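Local coordinates for 4-alpha-glucanotransferase (Aquifex aeolicus, PDB 1TZ7), which belongs to the amylomaltases (disproportionating or D-enzymes), a 4-alpha-glucanotransferase family whose chain is built round a parallel beta-alpha barrel carrying inserted subdomains, at residues Tyr37-Gly43 and Val89-Glu94; Ala156-Ala160 and Phe195-Val199; Lys266-Leu270 and Glu321-Val325; Pro372-Glu378 and Asn396-Ser402. One frame throughout, in Å; residues are numbered along the deposited sequence.

Interaction 1 of 4, residues Tyr37-Gly43 and Val89-Glu94; sequences YGIGDLG and VLIDPE
Tyr37 reaches across to Glu94 with its hydroxyl, giving a hydrogen bond of 2.8 Å from OH to OE1 that uses the anti lone pair of the carboxylate oxygen. Ring and carboxylate planes stand almost perpendicular (89°), with Glu94 CD at the edge of the ring. The second bond is made by the backbone: Leu42 N gives to Leu90 O at 3.0 Å, bent at the hydrogen (134°). Both segments belong to loops that lead from a strand of the central parallel barrel into a helix, and in each an aspartate shapes the approach to that helix. Asp41 OD1 accepts from Gly43 N at 3.0 Å, an Asx turn that ends at the N-cap of helix 44-56. Asp92 OD1 takes Glu94 N at 3.1 Å from above its carboxylate plane, a capping bond for helix 94-98. The two carboxylates come near, with Asp41 OD2 4.1 Å from Asp92 OD1, probably mildly unfavourable if both are charged. Around this polar centre, Pro93 CG makes a CH-pi contact over one face of the Tyr37 ring, 3.9 Å from its centroid. Ile39 CG2 presses on Val89 O at 3.2 Å, and that carbonyl also receives a hydrogen bond from Lys124 NZ.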
# COMPACT_ATOMS: atom_id res chain seq x y z
N TYR A 37 -19.04 1.03 -9.83
CA TYR A 37 -18.75 2.38 -10.37
C TYR A 37 -17.34 2.50 -10.97
O TYR A 37 -16.69 3.55 -10.86
CB TYR A 37 -19.00 3.44 -9.30
CG TYR A 37 -20.42 3.42 -8.80
CD1 TYR A 37 -21.47 3.84 -9.61
CD2 TYR A 37 -20.72 2.95 -7.53
CE1 TYR A 37 -22.77 3.82 -9.17
CE2 TYR A 37 -22.03 2.92 -7.07
CZ TYR A 37 -23.05 3.36 -7.90
OH TYR A 37 -24.36 3.34 -7.45
N GLY A 38 -16.87 1.42 -11.61
CA GLY A 38 -15.67 1.47 -12.42
C GLY A 38 -14.43 1.05 -11.66
O GLY A 38 -13.39 0.81 -12.24
N ILE A 39 -14.57 0.95 -10.34
CA ILE A 39 -13.45 0.65 -9.47
C ILE A 39 -13.98 0.22 -8.09
O ILE A 39 -15.10 0.56 -7.72
CB ILE A 39 -12.52 1.90 -9.33
CG1 ILE A 39 -11.20 1.52 -8.67
CG2 ILE A 39 -13.21 3.01 -8.54
CD1 ILE A 39 -10.08 2.51 -8.95
N GLY A 40 -13.17 -0.54 -7.36
CA GLY A 40 -13.54 -0.95 -6.01
C GLY A 40 -13.56 0.24 -5.06
O GLY A 40 -12.79 1.19 -5.24
N ASP A 41 -14.44 0.19 -4.06
CA ASP A 41 -14.61 1.31 -3.13
C ASP A 41 -14.90 0.83 -1.68
O ASP A 41 -14.93 -0.37 -1.41
CB ASP A 41 -15.72 2.27 -3.62
CG ASP A 41 -17.06 1.57 -3.83
OD1 ASP A 41 -17.49 0.82 -2.94
OD2 ASP A 41 -17.75 1.74 -4.85
N LEU A 42 -15.11 1.79 -0.78
CA LEU A 42 -15.24 1.49 0.64
C LEU A 42 -16.71 1.24 1.03
O LEU A 42 -17.08 1.35 2.21
CB LEU A 42 -14.67 2.64 1.48
CG LEU A 42 -13.23 3.05 1.17
CD1 LEU A 42 -12.81 4.24 2.02
CD2 LEU A 42 -12.29 1.89 1.37
N GLY A 43 -17.53 0.90 0.04
CA GLY A 43 -18.96 0.72 0.26
C GLY A 43 -19.36 -0.75 0.32
O GLY A 43 -18.59 -1.60 0.77
N VAL A 89 -10.87 8.17 -5.43
CA VAL A 89 -11.53 7.23 -6.35
C VAL A 89 -12.01 5.96 -5.63
O VAL A 89 -12.78 5.18 -6.19
CB VAL A 89 -10.61 6.83 -7.55
CG1 VAL A 89 -10.30 8.04 -8.40
CG2 VAL A 89 -9.34 6.16 -7.06
N LEU A 90 -11.56 5.77 -4.38
CA LEU A 90 -12.00 4.64 -3.57
C LEU A 90 -13.27 4.97 -2.77
O LEU A 90 -13.79 4.13 -2.05
CB LEU A 90 -10.90 4.22 -2.60
CG LEU A 90 -9.53 3.94 -3.21
CD1 LEU A 90 -8.54 3.55 -2.13
CD2 LEU A 90 -9.61 2.87 -4.27
N ILE A 91 -13.77 6.18 -2.91
CA ILE A 91 -14.95 6.61 -2.18
C ILE A 91 -16.21 5.98 -2.78
O ILE A 91 -16.37 5.92 -4.00
CB ILE A 91 -15.06 8.15 -2.16
CG1 ILE A 91 -14.02 8.73 -1.21
CG2 ILE A 91 -16.47 8.58 -1.74
CD1 ILE A 91 -13.86 10.25 -1.31
N ASP A 92 -17.09 5.52 -1.90
CA ASP A 92 -18.39 4.99 -2.31
C ASP A 92 -19.37 6.15 -2.55
O ASP A 92 -19.75 6.84 -1.61
CB ASP A 92 -18.94 4.06 -1.22
CG ASP A 92 -20.36 3.60 -1.50
OD1 ASP A 92 -20.75 3.53 -2.69
OD2 ASP A 92 -21.15 3.29 -0.59
N PRO A 93 -19.77 6.35 -3.80
CA PRO A 93 -20.65 7.48 -4.16
C PRO A 93 -22.10 7.29 -3.71
O PRO A 93 -22.87 8.25 -3.72
CB PRO A 93 -20.56 7.52 -5.69
CG PRO A 93 -20.21 6.12 -6.10
CD PRO A 93 -19.43 5.53 -4.97
N GLU A 94 -22.46 6.07 -3.33
CA GLU A 94 -23.83 5.78 -2.87
C GLU A 94 -24.11 6.38 -1.49
O GLU A 94 -25.26 6.60 -1.13
CB GLU A 94 -24.09 4.27 -2.86
CG GLU A 94 -24.54 3.72 -4.21
CD GLU A 94 -24.71 2.21 -4.21
OE1 GLU A 94 -24.82 1.62 -5.31
OE2 GLU A 94 -24.73 1.61 -3.11

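Interaction 2 of 4, residues Ala156-Ala160 and Phe195-Val199; sequences ALYMA and FYFHV
Two helices of the large helical region between the second and third barrel strands, 149-165 and 192-218, pack here through small and aromatic side chains. Segment axes Ala156-Ala160 and Phe195-Val199 approach to 8.1 Å and run at 124° to each other, nearer perpendicular than antiparallel. Such a close approach suits the alanine at the crossing: Ala156 CB points at the partner helix and meets Phe195 O at 3.5 Å, Val199 CG1 at 3.6 Å and Phe195 CE1 at 3.7 Å. The Phe195 ring swings toward the other helix because its CG lies anti to the backbone N (chi1 166°), which brings its edge up to Leu157 N. Val199 CG1, one turn on, covers a face of the same ring. Leu157 continues the apolar surface onto helix 181-190. One turn beyond Ala156, Ala160 passes beside Phe195 N, its CB 4.1 Å away. The imidazole of His198 makes a weak hydrogen bond from NE2 to Glu163 OE1, and Phe197 CD2 lies against one of its faces. Over the opposite face, nearly central on the ring, Met159 CB sits 3.6 Å from the centroid in a CH-pi contact.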
# COMPACT_ATOMS: atom_id res chain seq x y z
N ALA A 156 -4.45 20.07 1.67
CA ALA A 156 -5.58 20.72 1.02
C ALA A 156 -5.16 22.05 0.35
O ALA A 156 -5.69 22.42 -0.69
CB ALA A 156 -6.68 20.97 2.02
N LEU A 157 -4.20 22.74 0.96
CA LEU A 157 -3.65 23.96 0.39
C LEU A 157 -2.75 23.63 -0.80
O LEU A 157 -2.75 24.33 -1.81
CB LEU A 157 -2.87 24.74 1.44
CG LEU A 157 -2.30 26.09 1.00
CD1 LEU A 157 -3.41 27.04 0.57
CD2 LEU A 157 -1.46 26.71 2.11
N TYR A 158 -1.98 22.56 -0.67
CA TYR A 158 -1.14 22.07 -1.76
C TYR A 158 -1.98 21.77 -3.00
O TYR A 158 -1.60 22.12 -4.11
CB TYR A 158 -0.39 20.81 -1.28
CG TYR A 158 0.24 19.95 -2.36
CD1 TYR A 158 1.55 20.16 -2.77
CD2 TYR A 158 -0.47 18.90 -2.95
CE1 TYR A 158 2.14 19.36 -3.75
CE2 TYR A 158 0.11 18.09 -3.92
CZ TYR A 158 1.41 18.33 -4.32
OH TYR A 158 1.99 17.53 -5.28
N MET A 159 -3.13 21.14 -2.80
CA MET A 159 -4.01 20.75 -3.90
C MET A 159 -4.70 21.96 -4.53
O MET A 159 -4.97 21.98 -5.72
CB MET A 159 -5.07 19.75 -3.42
CG MET A 159 -4.51 18.38 -3.04
SD MET A 159 -3.76 17.50 -4.41
CE MET A 159 -5.21 17.10 -5.41
N ALA A 160 -4.98 22.97 -3.71
CA ALA A 160 -5.68 24.18 -4.17
C ALA A 160 -4.77 25.06 -5.02
O ALA A 160 -5.22 25.68 -5.99
CB ALA A 160 -6.22 24.96 -2.99
N PHE A 195 -9.75 25.25 -0.94
CA PHE A 195 -9.10 24.61 0.19
C PHE A 195 -10.08 23.66 0.88
O PHE A 195 -9.75 22.51 1.15
CB PHE A 195 -8.59 25.67 1.18
CG PHE A 195 -8.20 25.11 2.53
CD1 PHE A 195 -6.95 24.55 2.74
CD2 PHE A 195 -9.09 25.18 3.60
CE1 PHE A 195 -6.60 24.05 3.98
CE2 PHE A 195 -8.74 24.68 4.85
CZ PHE A 195 -7.50 24.11 5.04
N TYR A 196 -11.28 24.15 1.14
CA TYR A 196 -12.25 23.41 1.93
C TYR A 196 -12.91 22.28 1.13
O TYR A 196 -13.43 21.33 1.71
CB TYR A 196 -13.32 24.35 2.49
CG TYR A 196 -12.99 24.90 3.86
CD1 TYR A 196 -13.02 24.08 4.98
CD2 TYR A 196 -12.63 26.23 4.03
CE1 TYR A 196 -12.70 24.58 6.24
CE2 TYR A 196 -12.32 26.74 5.28
CZ TYR A 196 -12.36 25.91 6.39
OH TYR A 196 -12.05 26.40 7.63
N PHE A 197 -12.88 22.38 -0.20
CA PHE A 197 -13.32 21.27 -1.05
C PHE A 197 -12.41 20.07 -0.85
O PHE A 197 -12.87 18.94 -0.81
CB PHE A 197 -13.33 21.67 -2.53
CG PHE A 197 -13.41 20.49 -3.48
CD1 PHE A 197 -14.62 19.85 -3.70
CD2 PHE A 197 -12.27 20.02 -4.13
CE1 PHE A 197 -14.70 18.75 -4.57
CE2 PHE A 197 -12.35 18.92 -4.99
CZ PHE A 197 -13.57 18.29 -5.21
N HIS A 198 -11.11 20.33 -0.73
CA HIS A 198 -10.13 19.27 -0.64
C HIS A 198 -10.09 18.63 0.74
O HIS A 198 -9.78 17.45 0.87
CB HIS A 198 -8.76 19.77 -1.06
CG HIS A 198 -8.66 20.03 -2.52
ND1 HIS A 198 -8.87 19.05 -3.46
CD2 HIS A 198 -8.42 21.17 -3.21
CE1 HIS A 198 -8.75 19.56 -4.67
NE2 HIS A 198 -8.48 20.85 -4.55
N VAL A 199 -10.41 19.40 1.78
CA VAL A 199 -10.58 18.80 3.12
C VAL A 199 -11.88 17.99 3.16
O VAL A 199 -11.93 16.94 3.78
CB VAL A 199 -10.55 19.88 4.29
CG1 VAL A 199 -9.69 21.07 3.93
CG2 VAL A 199 -11.95 20.31 4.67

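Interaction 3 of 4, residues Lys266-Leu270 and Glu321-Val325; sequences KTGQL and EETAV
Thr267 and Val325 meet at about a right angle, the hydroxyl of the threonine directed at a methyl of the valine, with OG1 3.2 Å from Val325 CG2. Thr323 crosses Thr267 at a similar angle and offers carbon to the same oxygen, its CB lying 3.3 Å from Thr267 OG1. The hydroxyl arrives there because it stands anti to the backbone nitrogen (chi1 169°), beside the carbonyl carbon, and is thereby carried out toward the facing loop. Thr323 turns its own hydroxyl back along its chain, where OG1 receives a weak bond of 3.3 Å from Val325 N, consistent with an ST turn.

Leucine packing makes up the other half of the contact. Leu270 points at the loop and divides its two methyl groups along it: CD2 lies against the carbonyls, 3.6 Å from Glu321 O and 3.7 Å from Glu322 O, while CD1 turns to Thr323 O at 4.0 Å and Ala324 CB at 4.2 Å. Ala324, the buried member of the group, also directs its CB at the strand, coming within 3.4 Å of Gln269 O; its own carbonyl accepts from Trp315 NE1. Gly268, at positive phi (71°), turns the chain between Thr267 and strand 269-274. The contact thus rests mainly on van der Waals packing near the surface. It sets the start of strand 269-274 against the connection between strands 313-318 and 328-331, within a four-stranded antiparallel sheet made of two hairpins joined through neighbouring strands 255-259 and 313-318.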
# COMPACT_ATOMS: atom_id res chain seq x y z
N LYS A 266 19.12 -6.00 -15.34
CA LYS A 266 20.44 -5.79 -15.94
C LYS A 266 21.07 -4.50 -15.43
O LYS A 266 22.26 -4.46 -15.12
CB LYS A 266 20.33 -5.74 -17.47
CG LYS A 266 19.50 -6.89 -18.08
CD LYS A 266 18.09 -6.40 -18.51
CE LYS A 266 17.02 -7.46 -18.24
NZ LYS A 266 15.68 -6.86 -18.03
N THR A 267 20.27 -3.44 -15.34
CA THR A 267 20.77 -2.10 -15.02
C THR A 267 20.03 -1.48 -13.82
O THR A 267 20.01 -0.26 -13.64
CB THR A 267 20.66 -1.17 -16.25
OG1 THR A 267 20.91 0.18 -15.87
CG2 THR A 267 19.22 -1.15 -16.80
N GLY A 268 19.42 -2.34 -12.99
CA GLY A 268 18.74 -1.88 -11.79
C GLY A 268 17.46 -1.14 -12.09
O GLY A 268 17.01 -1.09 -13.24
N GLN A 269 16.85 -0.56 -11.06
CA GLN A 269 15.65 0.25 -11.22
C GLN A 269 15.87 1.66 -10.68
O GLN A 269 16.42 1.83 -9.59
CB GLN A 269 14.44 -0.39 -10.52
CG GLN A 269 14.62 -1.87 -10.18
CD GLN A 269 13.38 -2.46 -9.53
OE1 GLN A 269 12.41 -2.78 -10.22
NE2 GLN A 269 13.42 -2.62 -8.21
N LEU A 270 15.45 2.65 -11.44
CA LEU A 270 15.49 4.04 -11.01
C LEU A 270 14.09 4.49 -10.59
O LEU A 270 13.23 4.74 -11.43
CB LEU A 270 16.02 4.93 -12.13
CG LEU A 270 16.44 6.34 -11.75
CD1 LEU A 270 17.66 6.32 -10.84
CD2 LEU A 270 16.72 7.16 -13.00
N GLU A 321 21.19 11.17 -13.72
CA GLU A 321 21.54 9.85 -14.23
C GLU A 321 20.32 9.18 -14.86
O GLU A 321 19.21 9.31 -14.35
CB GLU A 321 22.11 8.97 -13.10
CG GLU A 321 22.97 7.82 -13.59
CD GLU A 321 24.36 8.26 -14.02
OE1 GLU A 321 24.65 9.47 -13.98
OE2 GLU A 321 25.17 7.39 -14.40
N GLU A 322 20.53 8.48 -15.96
CA GLU A 322 19.44 7.84 -16.70
C GLU A 322 19.13 6.46 -16.13
O GLU A 322 18.00 5.98 -16.23
CB GLU A 322 19.80 7.71 -18.18
CG GLU A 322 19.91 9.05 -18.90
CD GLU A 322 20.00 8.89 -20.40
OE1 GLU A 322 18.99 8.52 -21.02
OE2 GLU A 322 21.09 9.14 -20.96
N THR A 323 20.14 5.82 -15.53
CA THR A 323 19.97 4.51 -14.88
C THR A 323 20.48 4.55 -13.44
O THR A 323 21.01 5.57 -12.98
CB THR A 323 20.71 3.42 -15.67
OG1 THR A 323 22.10 3.42 -15.32
CG2 THR A 323 20.71 3.71 -17.18
N ALA A 324 20.33 3.43 -12.73
CA ALA A 324 20.71 3.34 -11.32
C ALA A 324 22.07 2.65 -11.14
O ALA A 324 22.40 2.21 -10.04
CB ALA A 324 19.63 2.61 -10.54
N VAL A 325 22.84 2.56 -12.22
CA VAL A 325 24.09 1.80 -12.21
C VAL A 325 25.15 2.48 -11.34
O VAL A 325 25.87 1.82 -10.59
CB VAL A 325 24.66 1.62 -13.66
CG1 VAL A 325 26.08 1.07 -13.63
CG2 VAL A 325 23.75 0.72 -14.47

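Interaction 4 of 4, residues Pro372-Glu378 and Asn396-Ser402; sequences PGSRVIE and NNVYYTS
Strands 373-376 and 397-400 run parallel, 22° apart in direction, and are laced by four backbone hydrogen bonds: Val398 N to Gly373 O, Arg375 N to Val398 O, Tyr400 N to Arg375 O (the shortest, 2.7 Å) and Ile377 N to Tyr400 O. Paired residues share a face. On the side of Arg375 and Tyr399, the tyrosine turns its edge to the neighbouring strand at Arg375 and Val376, its CD2 3.6 Å from Arg375 CB. Its far end reaches Ile377, with OH 3.5 Å from CD1, and that hydroxyl is hydrogen-bonded to His388 O. The Arg375 chain bends at chi2 (-74°) and brings its guanidinium beside Asn397; ND2 of that amide sits over one guanidinium face, 3.9 Å from NH1, the planes 49° apart. Glu394 completes this group: its carboxylate salt-bridges Arg375 NH1 and its backbone O accepts from Asn397 ND2. The other side carries Ser374, Val376, Val398 and Tyr400. Here the tyrosine turns a ring edge to Arg375 O, its CD1 3.5 Å away, and Val376 CG1 packs 3.8 Å from Ser402 CA. As strands six and seven of the barrel, the pair is flanked by 350-352, where Ser374 OG bonds to Ala352 O and Pro372 shares a backbone hydrogen bond with Ala352, and by 452-456 beyond 397-400. Tyr400 OH reaches Gln62 of the second strand, whereas Ile377 and Tyr399 face helix 437-447.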
# COMPACT_ATOMS: atom_id res chain seq x y z
N PRO A 372 8.46 -9.14 12.36
CA PRO A 372 8.26 -10.28 11.46
C PRO A 372 8.72 -9.95 10.05
O PRO A 372 8.45 -8.86 9.55
CB PRO A 372 6.74 -10.49 11.49
CG PRO A 372 6.17 -9.23 12.04
CD PRO A 372 7.19 -8.67 12.95
N GLY A 373 9.40 -10.90 9.42
CA GLY A 373 9.78 -10.77 8.02
C GLY A 373 8.68 -11.23 7.09
O GLY A 373 7.58 -11.58 7.52
N SER A 374 8.98 -11.23 5.80
CA SER A 374 8.07 -11.74 4.78
C SER A 374 8.68 -12.97 4.10
O SER A 374 9.87 -13.03 3.85
CB SER A 374 7.79 -10.64 3.73
OG SER A 374 7.07 -9.56 4.30
N ARG A 375 7.84 -13.96 3.82
CA ARG A 375 8.23 -15.09 2.98
C ARG A 375 7.15 -15.36 1.93
O ARG A 375 5.97 -15.12 2.16
CB ARG A 375 8.46 -16.34 3.82
CG ARG A 375 9.47 -16.17 4.93
CD ARG A 375 10.92 -16.12 4.46
NE ARG A 375 11.82 -15.71 5.54
CZ ARG A 375 12.32 -16.53 6.46
NH1 ARG A 375 13.12 -16.05 7.40
NH2 ARG A 375 12.04 -17.83 6.44
N VAL A 376 7.57 -15.88 0.79
CA VAL A 376 6.68 -16.09 -0.34
C VAL A 376 6.97 -17.45 -0.95
O VAL A 376 8.08 -17.70 -1.39
CB VAL A 376 6.86 -14.98 -1.43
CG1 VAL A 376 5.80 -15.10 -2.51
CG2 VAL A 376 6.81 -13.59 -0.79
N ILE A 377 5.98 -18.33 -0.96
CA ILE A 377 6.20 -19.71 -1.37
C ILE A 377 6.52 -19.82 -2.86
O ILE A 377 7.11 -20.80 -3.31
CB ILE A 377 4.99 -20.60 -1.01
CG1 ILE A 377 5.39 -22.07 -1.04
CG2 ILE A 377 3.83 -20.34 -1.97
CD1 ILE A 377 4.50 -22.95 -0.22
N GLU A 378 6.15 -18.79 -3.62
CA GLU A 378 6.51 -18.72 -5.05
C GLU A 378 8.04 -18.66 -5.27
O GLU A 378 8.53 -19.04 -6.33
CB GLU A 378 5.85 -17.49 -5.69
CG GLU A 378 5.82 -17.53 -7.20
CD GLU A 378 4.99 -16.42 -7.79
OE1 GLU A 378 5.56 -15.56 -8.49
OE2 GLU A 378 3.76 -16.41 -7.57
N ASN A 396 7.79 -16.09 13.60
CA ASN A 396 7.68 -14.64 13.46
C ASN A 396 7.86 -14.21 12.01
O ASN A 396 8.87 -13.58 11.64
CB ASN A 396 8.67 -13.91 14.37
CG ASN A 396 8.26 -12.48 14.65
OD1 ASN A 396 7.08 -12.13 14.57
ND2 ASN A 396 9.22 -11.64 14.98
N ASN A 397 6.88 -14.55 11.18
CA ASN A 397 6.90 -14.23 9.76
C ASN A 397 5.49 -14.10 9.24
O ASN A 397 4.56 -14.70 9.78
CB ASN A 397 7.63 -15.32 8.98
CG ASN A 397 9.13 -15.18 9.03
OD1 ASN A 397 9.67 -14.19 8.70
ND2 ASN A 397 9.77 -16.18 9.43
N VAL A 398 5.34 -13.30 8.19
CA VAL A 398 4.16 -13.34 7.36
C VAL A 398 4.49 -14.14 6.08
O VAL A 398 5.42 -13.81 5.37
CB VAL A 398 3.71 -11.90 6.97
CG1 VAL A 398 2.34 -11.93 6.32
CG2 VAL A 398 3.70 -11.00 8.22
N TYR A 399 3.71 -15.18 5.82
CA TYR A 399 3.99 -16.13 4.72
C TYR A 399 2.92 -15.98 3.64
O TYR A 399 1.75 -16.27 3.87
CB TYR A 399 3.96 -17.57 5.26
CG TYR A 399 4.68 -18.64 4.43
CD1 TYR A 399 4.52 -19.99 4.74
CD2 TYR A 399 5.51 -18.30 3.36
CE1 TYR A 399 5.16 -20.97 4.01
CE2 TYR A 399 6.16 -19.28 2.62
CZ TYR A 399 5.97 -20.63 2.96
OH TYR A 399 6.60 -21.62 2.26
N TYR A 400 3.34 -15.53 2.46
CA TYR A 400 2.43 -15.28 1.34
C TYR A 400 2.48 -16.44 0.35
O TYR A 400 3.51 -17.07 0.18
CB TYR A 400 2.83 -13.98 0.61
CG TYR A 400 2.72 -12.75 1.47
CD1 TYR A 400 3.75 -12.37 2.33
CD2 TYR A 400 1.58 -11.96 1.43
CE1 TYR A 400 3.64 -11.24 3.12
CE2 TYR A 400 1.46 -10.82 2.22
CZ TYR A 400 2.50 -10.46 3.06
OH TYR A 400 2.38 -9.33 3.86
N THR A 401 1.35 -16.70 -0.32
CA THR A 401 1.37 -17.53 -1.52
C THR A 401 2.06 -16.75 -2.62
O THR A 401 3.01 -17.23 -3.24
CB THR A 401 -0.08 -17.91 -1.97
OG1 THR A 401 -0.89 -16.74 -2.09
CG2 THR A 401 -0.78 -18.74 -0.90
N SER A 402 1.58 -15.54 -2.86
CA SER A 402 2.23 -14.61 -3.76
C SER A 402 1.85 -13.18 -3.38
O SER A 402 1.02 -12.97 -2.48
CB SER A 402 1.85 -14.90 -5.22
OG SER A 402 0.45 -14.81 -5.42

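In the fold
Interactions 1, 2 and 4 are buried and interaction 3 lies at the surface, but burial alone does not separate them; the chemistry follows the element each belongs to. Interaction 4, in the barrel wall, depends on regular backbone bonding. In interaction 1, loops following other barrel strands are joined by Tyr37-Glu94, Leu42 N to Leu90 O and packing, while each carries its own helix-start bond. Interactions 2 and 3, both in inserted parts, depend on packing, of helices and of hairpins respectively. Helix 192-218 relates the first two: it carries 195-199 and further on touches Leu42 and Ile91. Interactions 1 and 4 stand on opposite sides of the chain's centre, about 30 Å apart between centres, and no two contacts touch.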